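Local coordinates for protein malate dehydrogenase (Naegleria fowleri, PDB 6UM4) that probably catalyses the NAD(P)-dependent interconversion of malate and oxaloacetate, at residues Arg132-Pro137 / Tyr162-Glu167. Sequence-based numbering, arbitrary orientation.
Sequences RLLERP and YLTDSE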
loop_
_atom_site.group_PDB
_atom_site.type_symbol
_atom_site.label_atom_id
_atom_site.label_comp_id
_atom_site.label_asym_id
_atom_site.label_seq_id
_atom_site.Cartn_x
_atom_site.Cartn_y
_atom_site.Cartn_z
ATOM N N ARG A 132 -10.039 7.068 12.489
ATOM C CA ARG A 132 -11.366 7.652 12.404
ATOM C C ARG A 132 -11.553 8.079 10.960
ATOM O O ARG A 132 -10.935 9.050 10.508
ATOM C CB ARG A 132 -11.515 8.816 13.385
ATOM C CG ARG A 132 -11.375 8.380 14.853
ATOM C CD ARG A 132 -11.628 9.542 15.832
ATOM N NE ARG A 132 -13.045 9.808 16.023
ATOM C CZ ARG A 132 -13.811 9.146 16.897
ATOM N NH1 ARG A 132 -13.333 8.065 17.509
ATOM N NH2 ARG A 132 -15.094 9.468 17.043
ATOM N N LEU A 133 -12.416 7.367 10.257
ATOM C CA LEU A 133 -12.538 7.448 8.808
ATOM C C LEU A 133 -13.780 8.246 8.456
ATOM O O LEU A 133 -14.887 7.873 8.857
ATOM C CB LEU A 133 -12.632 6.046 8.202
ATOM C CG LEU A 133 -11.475 5.113 8.538
ATOM C CD1 LEU A 133 -11.642 3.779 7.801
ATOM C CD2 LEU A 133 -10.155 5.806 8.145
ATOM N N LEU A 134 -13.601 9.308 7.676
ATOM C CA LEU A 134 -14.672 10.231 7.327
ATOM C C LEU A 134 -14.975 10.146 5.838
ATOM O O LEU A 134 -14.061 10.079 5.015
ATOM C CB LEU A 134 -14.278 11.670 7.688
ATOM C CG LEU A 134 -15.229 12.750 7.188
ATOM C CD1 LEU A 134 -16.564 12.536 7.867
ATOM C CD2 LEU A 134 -14.702 14.138 7.478
ATOM N N GLU A 135 -16.258 10.137 5.495
ATOM C CA GLU A 135 -16.678 10.142 4.103
ATOM C C GLU A 135 -17.967 10.941 3.988
ATOM O O GLU A 135 -18.589 11.306 4.989
ATOM C CB GLU A 135 -16.879 8.707 3.558
ATOM C CG GLU A 135 -15.778 8.191 2.640
ATOM C CD GLU A 135 -15.579 9.039 1.365
ATOM O OE1 GLU A 135 -16.500 9.798 0.977
ATOM O OE2 GLU A 135 -14.487 8.956 0.756
ATOM N N ARG A 136 -18.374 11.191 2.747
ATOM C CA ARG A 136 -19.661 11.799 2.488
ATOM C C ARG A 136 -20.778 10.845 2.904
ATOM O O ARG A 136 -20.573 9.630 2.970
ATOM C CB ARG A 136 -19.783 12.156 1.009
ATOM C CG ARG A 136 -18.973 13.390 0.609
ATOM C CD ARG A 136 -19.220 13.782 -0.845
ATOM N NE ARG A 136 -18.123 14.587 -1.384
ATOM C CZ ARG A 136 -18.108 15.919 -1.434
ATOM N NH1 ARG A 136 -19.143 16.617 -0.978
ATOM N NH2 ARG A 136 -17.055 16.555 -1.945
ATOM N N PRO A 137 -21.966 11.379 3.220
ATOM C CA PRO A 137 -23.066 10.507 3.679
ATOM C C PRO A 137 -23.392 9.372 2.721
ATOM O O PRO A 137 -23.664 8.244 3.153
ATOM C CB PRO A 137 -24.246 11.482 3.806
ATOM C CG PRO A 137 -23.618 12.819 4.028
ATOM C CD PRO A 137 -22.344 12.807 3.226
ATOM N N TYR A 162 -13.121 3.552 13.405
ATOM C CA TYR A 162 -14.392 4.242 13.600
ATOM C C TYR A 162 -14.797 4.920 12.296
ATOM O O TYR A 162 -13.966 5.566 11.648
ATOM C CB TYR A 162 -14.285 5.264 14.737
ATOM C CG TYR A 162 -15.544 6.083 14.958
ATOM C CD1 TYR A 162 -16.602 5.587 15.715
ATOM C CD2 TYR A 162 -15.668 7.362 14.418
ATOM C CE1 TYR A 162 -17.763 6.351 15.924
ATOM C CE2 TYR A 162 -16.812 8.116 14.613
ATOM C CZ TYR A 162 -17.856 7.613 15.368
ATOM O OH TYR A 162 -18.988 8.388 15.556
ATOM N N LEU A 163 -16.062 4.752 11.906
ATOM C CA LEU A 163 -16.592 5.262 10.643
ATOM C C LEU A 163 -17.641 6.333 10.895
ATOM O O LEU A 163 -18.491 6.167 11.770
ATOM C CB LEU A 163 -17.252 4.148 9.828
ATOM C CG LEU A 163 -16.572 2.797 9.649
ATOM C CD1 LEU A 163 -17.439 1.958 8.744
ATOM C CD2 LEU A 163 -15.186 2.950 9.080
ATOM N N THR A 164 -17.622 7.405 10.097
ATOM C CA THR A 164 -18.620 8.452 10.294
ATOM C C THR A 164 -18.717 9.337 9.062
ATOM O O THR A 164 -17.780 9.439 8.267
ATOM C CB THR A 164 -18.315 9.300 11.540
ATOM O OG1 THR A 164 -19.296 10.336 11.664
ATOM C CG2 THR A 164 -16.941 9.917 11.481
ATOM N N ASP A 165 -19.877 9.973 8.906
ATOM C CA ASP A 165 -20.019 11.052 7.937
ATOM C C ASP A 165 -20.126 12.415 8.614
ATOM O O ASP A 165 -20.607 13.372 8.000
ATOM C CB ASP A 165 -21.219 10.813 7.018
ATOM C CG ASP A 165 -22.544 10.757 7.767
ATOM O OD1 ASP A 165 -22.575 11.008 8.993
ATOM O OD2 ASP A 165 -23.570 10.460 7.113
ATOM N N SER A 166 -19.706 12.517 9.871
ATOM C CA SER A 166 -19.787 13.751 10.644
ATOM C C SER A 166 -18.398 14.253 10.981
ATOM O O SER A 166 -17.654 13.579 11.705
ATOM C CB SER A 166 -20.544 13.553 11.949
ATOM O OG SER A 166 -20.073 14.524 12.876
ATOM N N GLU A 167 -18.084 15.465 10.519
ATOM C CA GLU A 167 -16.775 16.035 10.797
ATOM C C GLU A 167 -16.586 16.227 12.291
ATOM O O GLU A 167 -15.492 16.000 12.818
ATOM C CB GLU A 167 -16.608 17.349 10.037
ATOM C CG GLU A 167 -16.536 17.120 8.528
ATOM C CD GLU A 167 -16.650 18.390 7.714
ATOM O OE1 GLU A 167 -16.971 19.447 8.306
ATOM O OE2 GLU A 167 -16.415 18.325 6.478
#
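The C-terminal ends of two neighbouring parallel strands in the Rossmann-type NAD-binding domain meet here, strand 129-134 pairing with strand 158-164, which is outermost in the six-stranded sheet of this chain. Leu-133 is bonded through both its backbone N and its backbone O: N donates to Tyr-162 O at 2.8 Å in an almost straight bond (176°), and O accepts from Thr-164 N at 3.0 Å. One rung further, Glu-135 N reaches Thr-164 O at 3.2 Å, extending the pairing one residue past the end of strand 129-134.

On the face bearing Arg-132 and Tyr-162, the guanidinium lies nearly flat over the phenol ring, planes 15° apart, in an off-centre cation-pi stack. A bend at chi3 (79°) turns NE back toward the ring, and NH2 sits over its rim, 3.3 Å from Tyr-162 CE2. The same NH2 is hydrogen-bonded to Asp-169 O in helix 167-171, which probably helps to fix the guanidinium on the ring. Farther along this face, Leu-134 CD2 packs 3.7 Å from Glu-167 CG at the start of that helix, while Thr-164 OG1 accepts from Ser-166 N in an ST turn and Ser-166 N-caps the helix. On the other face, Leu-133 and Leu-163 lie side by side, CD1 to CD2 3.9 Å, and both touch Leu-143 of helix 140-151. Beyond the strands, Asp-165 OD2 rests against Pro-137 CB. Helix 140-151 links the paired strands, completing a beta-alpha-beta unit characteristic of the Rossmann fold.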